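Local coordinates for protein oxalate--CoA ligase (Arabidopsis thaliana, PDB 5IE0) that belongs to the AMP-binding enzymes of the ANL superfamily, with a large AMP-binding domain followed by a small C-terminal domain, at residues A[214-219]-A[317-322]; A[286-291]-A[311-316]. All coordinates share one frame; numbering follows the deposited sequence.

Interaction 1 of 2, residues A[214-219]-A[317-322]; sequences HVHGLL and ATHLMS. With SRT (S,R meso-tartaric acid), chain C.
His319 points its ring at the first turn of helix 215-227, where Val215 and His216 receive it, inside the AMP-binding domain of the ANL fold. With CG anti to the backbone N (chi1 -167°), one ring face is set against this turn: Val215 O and His216 CA stand over it, both toward the rim, and His216 CA makes a CH-pi contact 3.7 Å from the centroid of the His319 ring. The His216 and His319 rings are nearly parallel, at 28°, but slid apart, their centroids 4.9 Å from each other. Each nitrogen of the His319 ring has a partner: His319 ND1 donates a nearly straight bond (163°) of 2.7 Å to O4 of the meso-tartaric acid, and NE2 is bonded to Arg286. The ligand also joins the helix start, since His216 N donates to its O2 at 2.9 Å. Elsewhere the contact is apolar. One helical turn on from Val215, Leu219 lays CG against Thr318 CG2 at 3.9 Å, while Leu219 CB meets His319 CB. Thr318 turns its OG1 to Asn369. Val215 CG2 touches His319 CB at 3.9 Å and ligand O4 at 3.1 Å.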
loop_
_atom_site.group_PDB
_atom_site.type_symbol
_atom_site.label_atom_id
_atom_site.label_comp_id
_atom_site.label_asym_id
_atom_site.label_seq_id
_atom_site.Cartn_x
_atom_site.Cartn_y
_atom_site.Cartn_z
ATOM N N HIS A 214 4.626 4.177 0.736
ATOM C CA HIS A 214 3.301 4.028 0.129
ATOM C C HIS A 214 2.289 3.762 1.247
ATOM O O HIS A 214 2.674 3.328 2.326
ATOM C CB HIS A 214 3.289 2.902 -0.906
ATOM C CG HIS A 214 4.094 3.202 -2.133
ATOM N ND1 HIS A 214 3.836 4.287 -2.941
ATOM C CD2 HIS A 214 5.145 2.557 -2.693
ATOM C CE1 HIS A 214 4.696 4.301 -3.946
ATOM N NE2 HIS A 214 5.499 3.262 -3.819
ATOM N N VAL A 215 1.007 4.032 1.007
ATOM C CA VAL A 215 0.032 3.999 2.098
ATOM C C VAL A 215 -0.324 2.595 2.600
ATOM O O VAL A 215 -0.811 2.457 3.717
ATOM C CB VAL A 215 -1.287 4.725 1.720
ATOM C CG1 VAL A 215 -1.061 6.220 1.634
ATOM C CG2 VAL A 215 -1.845 4.201 0.416
ATOM N N HIS A 216 -0.093 1.555 1.803
ATOM C CA HIS A 216 -0.405 0.203 2.280
ATOM C C HIS A 216 0.441 -0.129 3.514
ATOM O O HIS A 216 -0.096 -0.410 4.582
ATOM C CB HIS A 216 -0.191 -0.839 1.176
ATOM C CG HIS A 216 -0.608 -2.227 1.560
ATOM N ND1 HIS A 216 -0.802 -3.226 0.629
ATOM C CD2 HIS A 216 -0.853 -2.791 2.767
ATOM C CE1 HIS A 216 -1.150 -4.341 1.245
ATOM N NE2 HIS A 216 -1.185 -4.104 2.546
ATOM N N GLY A 217 1.760 -0.097 3.365
ATOM C CA GLY A 217 2.639 -0.374 4.483
ATOM C C GLY A 217 2.529 0.673 5.575
ATOM O O GLY A 217 2.548 0.348 6.759
ATOM N N LEU A 218 2.396 1.935 5.177
ATOM C CA LEU A 218 2.390 3.046 6.128
ATOM C C LEU A 218 1.148 3.063 7.021
ATOM O O LEU A 218 1.258 3.047 8.243
ATOM C CB LEU A 218 2.502 4.373 5.378
ATOM C CG LEU A 218 2.605 5.655 6.205
ATOM C CD1 LEU A 218 3.819 5.608 7.126
ATOM C CD2 LEU A 218 2.676 6.859 5.277
ATOM N N LEU A 219 -0.027 3.095 6.402
ATOM C CA LEU A 219 -1.296 3.191 7.125
ATOM C C LEU A 219 -1.708 1.879 7.789
ATOM O O LEU A 219 -2.033 1.858 8.977
ATOM C CB LEU A 219 -2.414 3.660 6.185
ATOM C CG LEU A 219 -2.728 5.159 6.132
ATOM C CD1 LEU A 219 -3.286 5.657 7.467
ATOM C CD2 LEU A 219 -1.504 5.963 5.719
ATOM N N ALA A 317 -7.603 7.586 -1.061
ATOM C CA ALA A 317 -8.514 7.198 0.007
ATOM C C ALA A 317 -7.786 7.025 1.337
ATOM O O ALA A 317 -8.345 6.470 2.286
ATOM C CB ALA A 317 -9.235 5.919 -0.366
ATOM N N THR A 318 -6.540 7.494 1.389
ATOM C CA THR A 318 -5.649 7.239 2.519
ATOM C C THR A 318 -5.654 5.739 2.798
ATOM O O THR A 318 -5.892 5.297 3.923
ATOM C CB THR A 318 -6.064 8.044 3.776
ATOM O OG1 THR A 318 -6.344 9.396 3.399
ATOM C CG2 THR A 318 -4.949 8.042 4.819
ATOM N N HIS A 319 -5.425 4.978 1.731
ATOM C CA HIS A 319 -5.428 3.513 1.729
ATOM C C HIS A 319 -6.857 2.950 1.748
ATOM O O HIS A 319 -7.573 3.068 0.756
ATOM C CB HIS A 319 -4.601 2.944 2.891
ATOM C CG HIS A 319 -4.312 1.479 2.768
ATOM N ND1 HIS A 319 -3.815 0.912 1.613
ATOM C CD2 HIS A 319 -4.449 0.465 3.655
ATOM C CE1 HIS A 319 -3.669 -0.389 1.792
ATOM N NE2 HIS A 319 -4.039 -0.684 3.025
ATOM N N LEU A 320 -7.263 2.348 2.865
ATOM C CA LEU A 320 -8.436 1.461 2.907
ATOM C C LEU A 320 -9.740 2.054 2.367
ATOM O O LEU A 320 -10.186 3.120 2.801
ATOM C CB LEU A 320 -8.681 0.984 4.343
ATOM C CG LEU A 320 -9.881 0.049 4.548
ATOM C CD1 LEU A 320 -9.684 -1.262 3.798
ATOM C CD2 LEU A 320 -10.161 -0.206 6.033
ATOM N N MET A 321 -10.350 1.333 1.428
ATOM C CA MET A 321 -11.696 1.633 0.958
ATOM C C MET A 321 -12.661 0.531 1.382
ATOM O O MET A 321 -13.707 0.809 1.964
ATOM C CB MET A 321 -11.722 1.798 -0.562
ATOM C CG MET A 321 -11.162 3.127 -1.040
ATOM S SD MET A 321 -11.127 3.306 -2.831
ATOM C CE MET A 321 -9.845 2.142 -3.272
ATOM N N SER A 322 -12.314 -0.720 1.090
ATOM C CA SER A 322 -13.196 -1.826 1.478
ATOM C C SER A 322 -12.396 -3.037 1.927
ATOM O O SER A 322 -11.224 -3.153 1.607
ATOM C CB SER A 322 -14.122 -2.217 0.322
ATOM O OG SER A 322 -13.404 -2.855 -0.726
HETATM O O1 SRT C . -0.428 3.010 -4.173
HETATM O O11 SRT C . 1.432 2.088 -3.496
HETATM C C1 SRT C . 0.190 2.226 -3.402
HETATM C C2 SRT C . -0.550 1.413 -2.364
HETATM O O2 SRT C . -0.358 1.931 -1.076
HETATM C C3 SRT C . -2.003 1.322 -2.741
HETATM O O3 SRT C . -2.062 0.295 -3.693
HETATM C C4 SRT C . -2.846 0.941 -1.545
HETATM O O4 SRT C . -3.394 1.834 -0.854
HETATM O O41 SRT C . -3.008 -0.266 -1.240
#

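Interaction 2 of 2, residues A[286-291]-A[311-316]. With SRT (S,R meso-tartaric acid), chain C.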
loop_
_atom_site.group_PDB
_atom_site.type_symbol
_atom_site.label_atom_id
_atom_site.label_comp_id
_atom_site.label_asym_id
_atom_site.label_seq_id
_atom_site.Cartn_x
_atom_site.Cartn_y
_atom_site.Cartn_z
ATOM N N ARG A 286 -3.594 -10.551 5.462
ATOM C CA ARG A 286 -4.277 -9.556 4.640
ATOM C C ARG A 286 -3.608 -9.383 3.284
ATOM O O ARG A 286 -2.384 -9.431 3.176
ATOM C CB ARG A 286 -4.324 -8.211 5.374
ATOM C CG ARG A 286 -5.052 -7.088 4.637
ATOM C CD ARG A 286 -5.068 -5.819 5.483
ATOM N NE ARG A 286 -5.846 -4.734 4.887
ATOM C CZ ARG A 286 -5.319 -3.702 4.235
ATOM N NH1 ARG A 286 -4.003 -3.601 4.092
ATOM N NH2 ARG A 286 -6.111 -2.764 3.732
ATOM N N SER A 287 -4.415 -9.177 2.248
ATOM C CA SER A 287 -3.874 -8.834 0.936
ATOM C C SER A 287 -4.560 -7.580 0.398
ATOM O O SER A 287 -5.752 -7.378 0.624
ATOM C CB SER A 287 -4.037 -9.998 -0.044
ATOM O OG SER A 287 -3.423 -9.703 -1.287
ATOM N N CYS A 288 -3.803 -6.732 -0.295
ATOM C CA CYS A 288 -4.338 -5.473 -0.811
ATOM C C CYS A 288 -3.440 -4.898 -1.912
ATOM O O CYS A 288 -2.354 -5.430 -2.162
ATOM C CB CYS A 288 -4.496 -4.457 0.330
ATOM S SG CYS A 288 -5.554 -3.025 -0.038
ATOM N N SER A 289 -3.921 -3.823 -2.548
ATOM C CA SER A 289 -3.210 -3.014 -3.563
ATOM C C SER A 289 -3.339 -3.556 -4.991
ATOM O O SER A 289 -3.268 -2.791 -5.948
ATOM C CB SER A 289 -1.722 -2.852 -3.223
ATOM O OG SER A 289 -1.536 -2.227 -1.962
ATOM N N ALA A 290 -3.506 -4.864 -5.134
ATOM C CA ALA A 290 -3.753 -5.469 -6.441
ATOM C C ALA A 290 -4.585 -6.729 -6.256
ATOM O O ALA A 290 -4.512 -7.371 -5.211
ATOM C CB ALA A 290 -2.444 -5.783 -7.161
ATOM N N SER A 291 -5.377 -7.069 -7.268
ATOM C CA SER A 291 -6.285 -8.213 -7.201
ATOM C C SER A 291 -5.594 -9.490 -6.728
ATOM O O SER A 291 -4.538 -9.860 -7.242
ATOM C CB SER A 291 -6.926 -8.457 -8.567
ATOM O OG SER A 291 -7.699 -9.644 -8.555
ATOM N N ALA A 311 -8.445 -6.831 0.759
ATOM C CA ALA A 311 -8.956 -5.472 0.875
ATOM C C ALA A 311 -8.692 -4.679 -0.401
ATOM O O ALA A 311 -7.963 -5.119 -1.291
ATOM C CB ALA A 311 -8.337 -4.768 2.076
ATOM N N TYR A 312 -9.298 -3.500 -0.467
ATOM C CA TYR A 312 -9.261 -2.639 -1.638
ATOM C C TYR A 312 -8.966 -1.216 -1.178
ATOM O O TYR A 312 -9.642 -0.692 -0.281
ATOM C CB TYR A 312 -10.590 -2.740 -2.386
ATOM C CG TYR A 312 -10.867 -1.706 -3.447
ATOM C CD1 TYR A 312 -9.984 -1.488 -4.495
ATOM C CD2 TYR A 312 -12.057 -0.991 -3.433
ATOM C CE1 TYR A 312 -10.265 -0.553 -5.479
ATOM C CE2 TYR A 312 -12.346 -0.064 -4.403
ATOM C CZ TYR A 312 -11.455 0.154 -5.424
ATOM O OH TYR A 312 -11.766 1.089 -6.381
ATOM N N ALA A 313 -7.951 -0.609 -1.789
ATOM C CA ALA A 313 -7.375 0.627 -1.272
ATOM C C ALA A 313 -6.637 1.439 -2.336
ATOM O O ALA A 313 -6.242 0.908 -3.375
ATOM C CB ALA A 313 -6.432 0.300 -0.130
ATOM N N MET A 314 -6.451 2.727 -2.065
ATOM C CA MET A 314 -5.637 3.582 -2.926
ATOM C C MET A 314 -5.209 4.838 -2.174
ATOM O O MET A 314 -5.780 5.175 -1.134
ATOM C CB MET A 314 -6.389 3.953 -4.213
ATOM C CG MET A 314 -7.575 4.897 -4.028
ATOM S SD MET A 314 -8.648 4.952 -5.488
ATOM C CE MET A 314 -7.542 5.618 -6.729
ATOM N N THR A 315 -4.199 5.520 -2.706
ATOM C CA THR A 315 -3.609 6.686 -2.055
ATOM C C THR A 315 -4.631 7.784 -1.765
ATOM O O THR A 315 -4.643 8.358 -0.674
ATOM C CB THR A 315 -2.476 7.282 -2.914
ATOM O OG1 THR A 315 -1.514 6.262 -3.210
ATOM C CG2 THR A 315 -1.788 8.429 -2.178
ATOM N N GLU A 316 -5.499 8.063 -2.732
ATOM C CA GLU A 316 -6.486 9.128 -2.578
ATOM C C GLU A 316 -7.494 8.848 -1.462
ATOM O O GLU A 316 -8.167 9.757 -0.984
ATOM C CB GLU A 316 -7.231 9.363 -3.898
ATOM C CG GLU A 316 -6.375 9.965 -5.002
ATOM C CD GLU A 316 -5.723 8.926 -5.896
ATOM O OE1 GLU A 316 -5.390 7.828 -5.405
ATOM O OE2 GLU A 316 -5.536 9.216 -7.098
HETATM O O1 SRT C . -0.428 3.010 -4.173
HETATM O O11 SRT C . 1.432 2.088 -3.496
HETATM C C1 SRT C . 0.190 2.226 -3.402
HETATM C C2 SRT C . -0.550 1.413 -2.364
HETATM O O2 SRT C . -0.358 1.931 -1.076
HETATM C C3 SRT C . -2.003 1.322 -2.741
HETATM O O3 SRT C . -2.062 0.295 -3.693
HETATM C C4 SRT C . -2.846 0.941 -1.545
HETATM O O4 SRT C . -3.394 1.834 -0.854
HETATM O O41 SRT C . -3.008 -0.266 -1.240
HETATM O O HOH W 1 -6.324 -2.116 -3.869
HETATM O O HOH W 2 -4.047 -0.318 -5.244
#
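A water oxygen bridges Ser289 and Ala313, donating to Ser289 O at 2.7 Å and to Ala313 O at 3.1 Å. The oxygen of this same water lies 2.6 Å from O3 of the meso-tartaric acid, to which it is also bonded. The two strands diverge here, and water takes over from direct pairing; a second one accepts from Ala313 N and, weakly, from Ser289 N. Before they part, Ala311 N donates to Ser287 O at 2.8 Å, a nearly straight bond (164°). Between the direct bond and the waters sits Cys288, whose SG, anti to the backbone N (chi1 -164°), reaches across to Ala313 CB at 3.4 Å and packs less closely on Ala311 CB. Ala311 CB also meets Arg286 NH2 at 3.4 Å, approaching the guanidinium obliquely, while Cys288 CB lies over one face of that group, toward its rim. The Arg286 chain is extended from CG to NE, and its polar end is bonded to Tyr198 and Thr258, among others. Ser289 OG donates to ligand O41 at 2.6 Å. The contact joins the neighbouring parallel strands 284-287 and 308-314 of a beta-alpha-beta unit whose connection is helix 294-304, with helix 215-227 packed on Arg286 and Cys288.

In the fold
Both contacts are buried near the centre of the chain and meet around one meso-tartaric acid, which Lys500 also binds. Interaction 2 lies within the mixed sheet, pairing parallel strands by backbone and water; interaction 1 sets a helix start against the next strand of that sheet and has no direct hydrogen bond across it, relying on ring, methyl and ligand contacts. Strands 308-314 and 319-323 are antiparallel neighbours, tied by Tyr312 with Met321 and Ser322 in a classic beta bulge. Side chains connect the two contacts as well: Ser289 OG is bonded to His216 ND1, with the arginine-histidine bond as second cross-tie, while His216 NE2 is bonded to Thr258 OG1, outside both contacts.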